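Local coordinates for protein SxtG (Microseira wollei, PDB 6U1R) that acts as an amidinotransferase in the saxitoxin biosynthetic pathway, transferring an amidino group to its acceptor substrate, probably through an amidino-cysteine intermediate, at the interface of chains A and B. Sequence-based numbering; all coordinates share one arbitrary frame. Chains: chain A/B, SxtG.

Contact 1: the interface of chains A and B. Residues chain A 121-122, 157, 184, 186; chain B 158, 161.
The indole of B:Trp161 is surrounded by A:Gln184, A:Phe186, A:Pro122 and A:Thr121, with A:Phe186 and A:Pro122 converging on its CZ3 from opposite faces. The A:Gln184 side chain runs antiparallel to the indole with its chain stretched out, and brings its amide NE2 over one face near the rim, 3.3 Å from B:Trp161 CG. The amide stands almost upright on that face, its plane 83° from the ring. On the same face the A:Phe186 edge points at the benzo ring of the indole, the planes 84° apart, with A:Phe186 CE1 3.5 Å from B:Trp161 CZ3. The other face receives B:Phe158 CD1, near the rim, and A:Pro122 CD, so both subunits contribute to it. A:Pro122 wedges between the aromatics: its CD also sits over the face of B:Phe158, 3.6 Å from B:Phe158 CD2. In A:Thr121, OG1 lies between the backbone N and the carbonyl carbon (chi1 73°) and comes 3.4 Å from B:Trp161 CH2, while CG2 goes to B:Phe158 CZ, 3.8 Å away. Two waters bridge the polar atoms at the margin. B:Trp161 NE1 and the A:Tyr157 hydroxyl share water 1, NE1 lying 2.9 Å from its oxygen in a nearly straight bond, while water 2 joins A:Gln184 NE2 to B:Trp161 O. This mainly apolar aromatic patch packs the tryptophan against the neighbouring subunit and probably helps hold the SxtG pair together.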
loop_
_atom_site.group_PDB
_atom_site.type_symbol
_atom_site.label_atom_id
_atom_site.label_comp_id
_atom_site.label_asym_id
_atom_site.label_seq_id
_atom_site.Cartn_x
_atom_site.Cartn_y
_atom_site.Cartn_z
ATOM N N THR A 121 -1.394 -14.899 -6.761
ATOM C CA THR A 121 -1.183 -14.787 -5.332
ATOM C C THR A 121 -1.336 -16.180 -4.728
ATOM O O THR A 121 -1.693 -17.143 -5.432
ATOM C CB THR A 121 -2.198 -13.838 -4.687
ATOM O OG1 THR A 121 -3.484 -14.479 -4.643
ATOM C CG2 THR A 121 -2.334 -12.538 -5.474
ATOM N N PRO A 122 -1.125 -16.325 -3.424
ATOM C CA PRO A 122 -1.337 -17.639 -2.797
ATOM C C PRO A 122 -2.773 -18.129 -2.894
ATOM O O PRO A 122 -3.016 -19.326 -2.712
ATOM C CB PRO A 122 -0.905 -17.403 -1.340
ATOM C CG PRO A 122 0.146 -16.304 -1.457
ATOM C CD PRO A 122 -0.441 -15.385 -2.526
ATOM N N TYR A 157 -4.131 -5.602 -10.197
ATOM C CA TYR A 157 -3.305 -5.659 -8.989
ATOM C C TYR A 157 -1.953 -4.980 -9.166
ATOM O O TYR A 157 -1.383 -4.457 -8.197
ATOM C CB TYR A 157 -3.060 -7.121 -8.633
ATOM C CG TYR A 157 -3.001 -7.490 -7.161
ATOM C CD1 TYR A 157 -4.047 -7.198 -6.303
ATOM C CD2 TYR A 157 -1.935 -8.221 -6.667
ATOM C CE1 TYR A 157 -4.009 -7.601 -4.980
ATOM C CE2 TYR A 157 -1.882 -8.628 -5.369
ATOM C CZ TYR A 157 -2.927 -8.331 -4.525
ATOM O OH TYR A 157 -2.826 -8.768 -3.218
ATOM N N GLN A 184 -6.300 -8.500 -0.227
ATOM C CA GLN A 184 -6.125 -9.924 -0.488
ATOM C C GLN A 184 -6.952 -10.381 -1.684
ATOM O O GLN A 184 -6.525 -11.272 -2.431
ATOM C CB GLN A 184 -6.521 -10.739 0.753
ATOM C CG GLN A 184 -5.671 -10.467 1.984
ATOM C CD GLN A 184 -5.987 -11.398 3.149
ATOM O OE1 GLN A 184 -7.044 -11.298 3.788
ATOM N NE2 GLN A 184 -5.087 -12.322 3.414
ATOM N N PHE A 186 -9.666 -12.141 -1.728
ATOM C CA PHE A 186 -10.316 -13.436 -1.596
ATOM C C PHE A 186 -11.733 -13.396 -2.175
ATOM O O PHE A 186 -12.355 -12.338 -2.341
ATOM C CB PHE A 186 -10.403 -13.849 -0.117
ATOM C CG PHE A 186 -9.084 -14.180 0.541
ATOM C CD1 PHE A 186 -7.882 -14.202 -0.159
ATOM C CD2 PHE A 186 -9.060 -14.489 1.894
ATOM C CE1 PHE A 186 -6.690 -14.532 0.483
ATOM C CE2 PHE A 186 -7.878 -14.826 2.527
ATOM C CZ PHE A 186 -6.698 -14.852 1.824
ATOM N N PHE B 158 3.817 -11.693 0.454
ATOM C CA PHE B 158 2.466 -11.803 0.984
ATOM C C PHE B 158 2.453 -12.165 2.467
ATOM O O PHE B 158 1.439 -12.640 2.988
ATOM C CB PHE B 158 1.675 -12.801 0.149
ATOM C CG PHE B 158 1.414 -12.317 -1.257
ATOM C CD1 PHE B 158 0.491 -11.305 -1.486
ATOM C CD2 PHE B 158 2.109 -12.837 -2.344
ATOM C CE1 PHE B 158 0.239 -10.840 -2.761
ATOM C CE2 PHE B 158 1.849 -12.377 -3.645
ATOM C CZ PHE B 158 0.930 -11.370 -3.842
ATOM N N TRP B 161 -0.406 -11.417 5.022
ATOM C CA TRP B 161 -1.727 -12.042 4.892
ATOM C C TRP B 161 -2.170 -12.736 6.176
ATOM O O TRP B 161 -3.366 -12.737 6.512
ATOM C CB TRP B 161 -1.730 -13.027 3.714
ATOM C CG TRP B 161 -1.967 -12.337 2.392
ATOM C CD1 TRP B 161 -1.787 -11.023 2.125
ATOM C CD2 TRP B 161 -2.462 -12.932 1.187
ATOM N NE1 TRP B 161 -2.153 -10.744 0.828
ATOM C CE2 TRP B 161 -2.567 -11.901 0.228
ATOM C CE3 TRP B 161 -2.847 -14.234 0.832
ATOM C CZ2 TRP B 161 -3.027 -12.126 -1.072
ATOM C CZ3 TRP B 161 -3.300 -14.464 -0.457
ATOM C CH2 TRP B 161 -3.391 -13.413 -1.399
HETATM O O HOH W 1 -1.838 -8.154 -0.443
HETATM O O HOH W 2 -5.213 -14.598 5.150
#

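Contact 2: the interface of chains A and B. Residues chain A 161, 164, 168; chain B 122-123, 157, 182, 184, 186.
A:Arg164 reaches across to the backbone carbonyl of B:Lys182 in this subunit interface of an amidinotransferase-family enzyme. Its guanidinium grips that oxygen end-on: NH1 lies 2.9 Å and NH2 3.0 Å from B:Lys182 O, which sits in the guanidinium plane. Both nitrogens come from the same face of the carbonyl plane, tilted away from it. A bend at chi2 (-58°) turns the arginine chain toward this oxygen, while its CB and CG run alongside the amide of B:Gln184. The B:Lys182 side chain folds back within its own subunit, CE over the centre of the B:Tyr157 ring and NZ bonded to B:Tyr157 O at 2.8 Å.

Tight packing surrounds A:Trp161. The B:Gln184 amide lies over its indole face as in the twin contact, and the benzo ring is held between the edge of B:Phe186 on one face and B:Pro122 CD on the other, with B:Ala123 CB near the rim, 3.9 Å from A:Trp161 CZ3. Water 4 belongs to this ordered part: in the indole plane, it takes a nearly straight bond from A:Trp161 NE1 and also meets B:Tyr157 OH and B:Lys182 O. The loose side starts at A:Lys168, barely covered by the partner, whose NZ stays 4.5 Å from B:Gln184 OE1 and meets it through water 3. The other end of the same amide, NE2, reaches A:Trp161 O through water 5.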
loop_
_atom_site.group_PDB
_atom_site.type_symbol
_atom_site.label_atom_id
_atom_site.label_comp_id
_atom_site.label_asym_id
_atom_site.label_seq_id
_atom_site.Cartn_x
_atom_site.Cartn_y
_atom_site.Cartn_z
ATOM N N TRP A 161 2.571 -0.446 -11.908
ATOM C CA TRP A 161 3.955 -0.692 -12.311
ATOM C C TRP A 161 4.399 0.223 -13.450
ATOM O O TRP A 161 5.534 0.723 -13.444
ATOM C CB TRP A 161 4.117 -2.163 -12.689
ATOM C CG TRP A 161 4.375 -3.043 -11.485
ATOM C CD1 TRP A 161 4.102 -2.754 -10.160
ATOM C CD2 TRP A 161 4.991 -4.331 -11.492
ATOM N NE1 TRP A 161 4.513 -3.794 -9.360
ATOM C CE2 TRP A 161 5.062 -4.772 -10.151
ATOM C CE3 TRP A 161 5.497 -5.153 -12.503
ATOM C CZ2 TRP A 161 5.617 -6.001 -9.800
ATOM C CZ3 TRP A 161 6.047 -6.374 -12.155
ATOM C CH2 TRP A 161 6.104 -6.786 -10.814
ATOM N N ARG A 164 5.884 3.564 -12.085
ATOM C CA ARG A 164 6.832 3.650 -10.978
ATOM C C ARG A 164 8.060 4.499 -11.319
ATOM O O ARG A 164 8.639 5.122 -10.419
ATOM C CB ARG A 164 7.246 2.244 -10.536
ATOM C CG ARG A 164 6.206 1.555 -9.630
ATOM C CD ARG A 164 5.893 2.360 -8.344
ATOM N NE ARG A 164 4.774 1.795 -7.558
ATOM C CZ ARG A 164 4.896 0.693 -6.837
ATOM N NH1 ARG A 164 6.048 0.046 -6.834
ATOM N NH2 ARG A 164 3.888 0.230 -6.130
ATOM N N LYS A 168 8.896 7.425 -8.617
ATOM C CA LYS A 168 10.182 7.565 -7.937
ATOM C C LYS A 168 10.830 8.915 -8.261
ATOM O O LYS A 168 11.437 9.532 -7.385
ATOM C CB LYS A 168 11.096 6.377 -8.292
ATOM C CG LYS A 168 10.632 5.067 -7.640
ATOM C CD LYS A 168 11.610 3.888 -7.825
ATOM C CE LYS A 168 11.768 3.511 -9.285
ATOM N NZ LYS A 168 12.286 2.124 -9.486
ATOM N N PRO B 122 4.193 -10.038 -12.785
ATOM C CA PRO B 122 4.536 -10.000 -14.213
ATOM C C PRO B 122 6.017 -10.179 -14.492
ATOM O O PRO B 122 6.377 -10.478 -15.636
ATOM C CB PRO B 122 4.045 -8.609 -14.656
ATOM C CG PRO B 122 2.959 -8.270 -13.690
ATOM C CD PRO B 122 3.422 -8.851 -12.367
ATOM N N ALA B 123 6.892 -10.001 -13.497
ATOM C CA ALA B 123 8.326 -10.012 -13.741
ATOM C C ALA B 123 9.071 -11.181 -13.114
ATOM O O ALA B 123 10.244 -11.393 -13.462
ATOM C CB ALA B 123 8.955 -8.712 -13.237
ATOM N N TYR B 157 6.595 -11.521 0.049
ATOM C CA TYR B 157 5.711 -10.529 -0.575
ATOM C C TYR B 157 4.317 -10.525 0.044
ATOM O O TYR B 157 3.667 -9.475 0.111
ATOM C CB TYR B 157 5.612 -10.844 -2.066
ATOM C CG TYR B 157 5.477 -9.682 -3.040
ATOM C CD1 TYR B 157 6.406 -8.642 -3.059
ATOM C CD2 TYR B 157 4.478 -9.688 -3.994
ATOM C CE1 TYR B 157 6.319 -7.615 -3.980
ATOM C CE2 TYR B 157 4.362 -8.665 -4.928
ATOM C CZ TYR B 157 5.282 -7.630 -4.926
ATOM O OH TYR B 157 5.152 -6.634 -5.888
ATOM N N LYS B 182 4.250 -0.921 -2.605
ATOM C CA LYS B 182 4.707 -2.298 -2.673
ATOM C C LYS B 182 5.778 -2.385 -3.750
ATOM O O LYS B 182 5.520 -1.986 -4.893
ATOM C CB LYS B 182 3.569 -3.257 -2.982
ATOM C CG LYS B 182 3.951 -4.714 -2.724
ATOM C CD LYS B 182 2.741 -5.603 -2.511
ATOM C CE LYS B 182 3.140 -6.903 -1.810
ATOM N NZ LYS B 182 3.562 -6.682 -0.398
ATOM N N GLN B 184 8.462 -3.410 -6.717
ATOM C CA GLN B 184 8.405 -4.295 -7.878
ATOM C C GLN B 184 9.341 -5.497 -7.739
ATOM O O GLN B 184 9.037 -6.573 -8.274
ATOM C CB GLN B 184 8.772 -3.518 -9.156
ATOM C CG GLN B 184 7.915 -2.291 -9.432
ATOM C CD GLN B 184 8.277 -1.620 -10.764
ATOM O OE1 GLN B 184 9.278 -0.903 -10.863
ATOM N NE2 GLN B 184 7.486 -1.885 -11.793
ATOM N N PHE B 186 12.202 -6.121 -9.142
ATOM C CA PHE B 186 12.951 -6.516 -10.326
ATOM C C PHE B 186 14.375 -6.931 -9.950
ATOM O O PHE B 186 14.898 -6.584 -8.885
ATOM C CB PHE B 186 13.055 -5.359 -11.324
ATOM C CG PHE B 186 11.754 -4.954 -11.963
ATOM C CD1 PHE B 186 10.590 -5.679 -11.761
ATOM C CD2 PHE B 186 11.709 -3.834 -12.788
ATOM C CE1 PHE B 186 9.403 -5.293 -12.369
ATOM C CE2 PHE B 186 10.533 -3.446 -13.394
ATOM C CZ PHE B 186 9.381 -4.172 -13.193
HETATM O O HOH W 3 10.315 0.475 -8.727
HETATM O O HOH W 4 3.996 -3.958 -6.471
HETATM O O HOH W 5 7.557 -1.396 -14.632
#

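Contact 3: the interface of chains A and B. Residues chain A 118-121; chain B 118-121.
An antiparallel beta bridge across the two-fold axis pairs A:Ser120 with B:Ser120; it joins the two copies of the deposited assembly and probably helps hold a dimer. Each short strand, residues 119-120, donates the serine amide to the carbonyl of its twin: A:Ser120 N lies 3.0 Å from B:Ser120 O, and the reciprocal bond is the same length. Both are nearly straight, 175° at the hydrogen, although each donor is tilted out of the acceptor's carbonyl plane. The two hydroxyls also meet across the axis, with A:Ser120 OG 2.9 Å from B:Ser120 OG; the coordinates do not show which hydroxyl donates. Each OG is placed between its own backbone N and carbonyl carbon (chi1 63° in A, 61° in B), which sets both hydroxyls on one side of the bridge. There water extends the link: water 7 connects A:Ser120 OG to B:Ser118 OG, and water 8 repeats this with the chains exchanged. The phenylalanines flank the bridge with their CB atoms, A:Phe119 CB lying 3.9 Å from B:Thr121 CA, while their rings point away from the partner strand. On the side opposite the hydroxyls A:Ser120 O and B:Ser120 O come within 3.0 Å of each other, a clash of two acceptors that carries no bond. Both oxygens share water 6, which sits on the axis, 2.8 Å from A:Ser120 O and the same distance from B:Ser120 O.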
loop_
_atom_site.group_PDB
_atom_site.type_symbol
_atom_site.label_atom_id
_atom_site.label_comp_id
_atom_site.label_asym_id
_atom_site.label_seq_id
_atom_site.Cartn_x
_atom_site.Cartn_y
_atom_site.Cartn_z
ATOM N N SER A 118 0.695 -13.197 -17.100
ATOM C CA SER A 118 -0.101 -13.715 -15.991
ATOM C C SER A 118 0.580 -13.400 -14.653
ATOM O O SER A 118 1.772 -13.080 -14.586
ATOM C CB SER A 118 -0.290 -15.228 -16.126
ATOM O OG SER A 118 0.963 -15.884 -16.024
ATOM N N PHE A 119 -0.206 -13.461 -13.579
ATOM C CA PHE A 119 0.350 -13.386 -12.234
ATOM C C PHE A 119 -0.593 -14.086 -11.254
ATOM O O PHE A 119 -1.720 -14.447 -11.585
ATOM C CB PHE A 119 0.646 -11.930 -11.831
ATOM C CG PHE A 119 -0.528 -10.978 -11.978
ATOM C CD1 PHE A 119 -1.455 -10.838 -10.958
ATOM C CD2 PHE A 119 -0.685 -10.214 -13.130
ATOM C CE1 PHE A 119 -2.513 -9.939 -11.068
ATOM C CE2 PHE A 119 -1.751 -9.318 -13.261
ATOM C CZ PHE A 119 -2.670 -9.184 -12.234
ATOM N N SER A 120 -0.110 -14.285 -10.032
ATOM C CA SER A 120 -0.843 -15.115 -9.089
ATOM C C SER A 120 -0.450 -14.731 -7.672
ATOM O O SER A 120 0.675 -14.295 -7.420
ATOM C CB SER A 120 -0.545 -16.602 -9.322
ATOM O OG SER A 120 0.819 -16.851 -9.088
ATOM N N THR A 121 -1.394 -14.899 -6.761
ATOM C CA THR A 121 -1.183 -14.787 -5.332
ATOM C C THR A 121 -1.336 -16.180 -4.728
ATOM O O THR A 121 -1.693 -17.143 -5.432
ATOM C CB THR A 121 -2.198 -13.838 -4.687
ATOM O OG1 THR A 121 -3.484 -14.479 -4.643
ATOM C CG2 THR A 121 -2.334 -12.538 -5.474
ATOM N N SER B 118 2.841 -21.290 -4.381
ATOM C CA SER B 118 3.684 -20.445 -5.215
ATOM C C SER B 118 2.942 -19.150 -5.536
ATOM O O SER B 118 1.731 -19.047 -5.352
ATOM C CB SER B 118 4.059 -21.153 -6.517
ATOM O OG SER B 118 2.909 -21.327 -7.308
ATOM N N PHE B 119 3.677 -18.147 -5.999
ATOM C CA PHE B 119 3.011 -16.933 -6.470
ATOM C C PHE B 119 3.942 -16.209 -7.425
ATOM O O PHE B 119 5.121 -16.536 -7.540
ATOM C CB PHE B 119 2.547 -16.036 -5.304
ATOM C CG PHE B 119 3.626 -15.659 -4.313
ATOM C CD1 PHE B 119 4.462 -14.588 -4.553
ATOM C CD2 PHE B 119 3.741 -16.341 -3.104
ATOM C CE1 PHE B 119 5.413 -14.214 -3.631
ATOM C CE2 PHE B 119 4.700 -15.969 -2.165
ATOM C CZ PHE B 119 5.540 -14.918 -2.430
ATOM N N SER B 120 3.381 -15.247 -8.163
ATOM C CA SER B 120 4.134 -14.646 -9.252
ATOM C C SER B 120 3.643 -13.240 -9.553
ATOM O O SER B 120 2.464 -12.921 -9.373
ATOM C CB SER B 120 4.033 -15.491 -10.529
ATOM O OG SER B 120 2.692 -15.587 -10.942
ATOM N N THR B 121 4.562 -12.424 -10.057
ATOM C CA THR B 121 4.247 -11.101 -10.578
ATOM C C THR B 121 4.457 -11.135 -12.083
ATOM O O THR B 121 4.902 -12.156 -12.632
ATOM C CB THR B 121 5.144 -10.027 -9.962
ATOM O OG1 THR B 121 6.500 -10.187 -10.457
ATOM C CG2 THR B 121 5.134 -10.125 -8.457
HETATM O O HOH W 6 1.456 -11.666 -7.087
HETATM O O HOH W 7 1.947 -19.396 -9.001
HETATM O O HOH W 8 1.812 -16.558 -13.425
#

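Contact 3 sits close to the two-fold axis, with contacts 1 and 2 nearby, on differing sides. The C-alpha centres of contacts 1 and 3 are about 9 Å apart and those of contacts 2 and 3 about 13 Å, while contacts 1 and 2 lie about 15 Å from each other. A:Thr121 belongs to both contact 1 and contact 3, so the strand pairing runs directly into an aromatic patch. Contacts 1 and 2 use the same Trp161, Gln184, Pro122, Tyr157 and Phe186 with the chains exchanged. Their centres lie about 16 and 15 Å from the predicted catalytic residues A:Asp215 and B:Asp215 respectively.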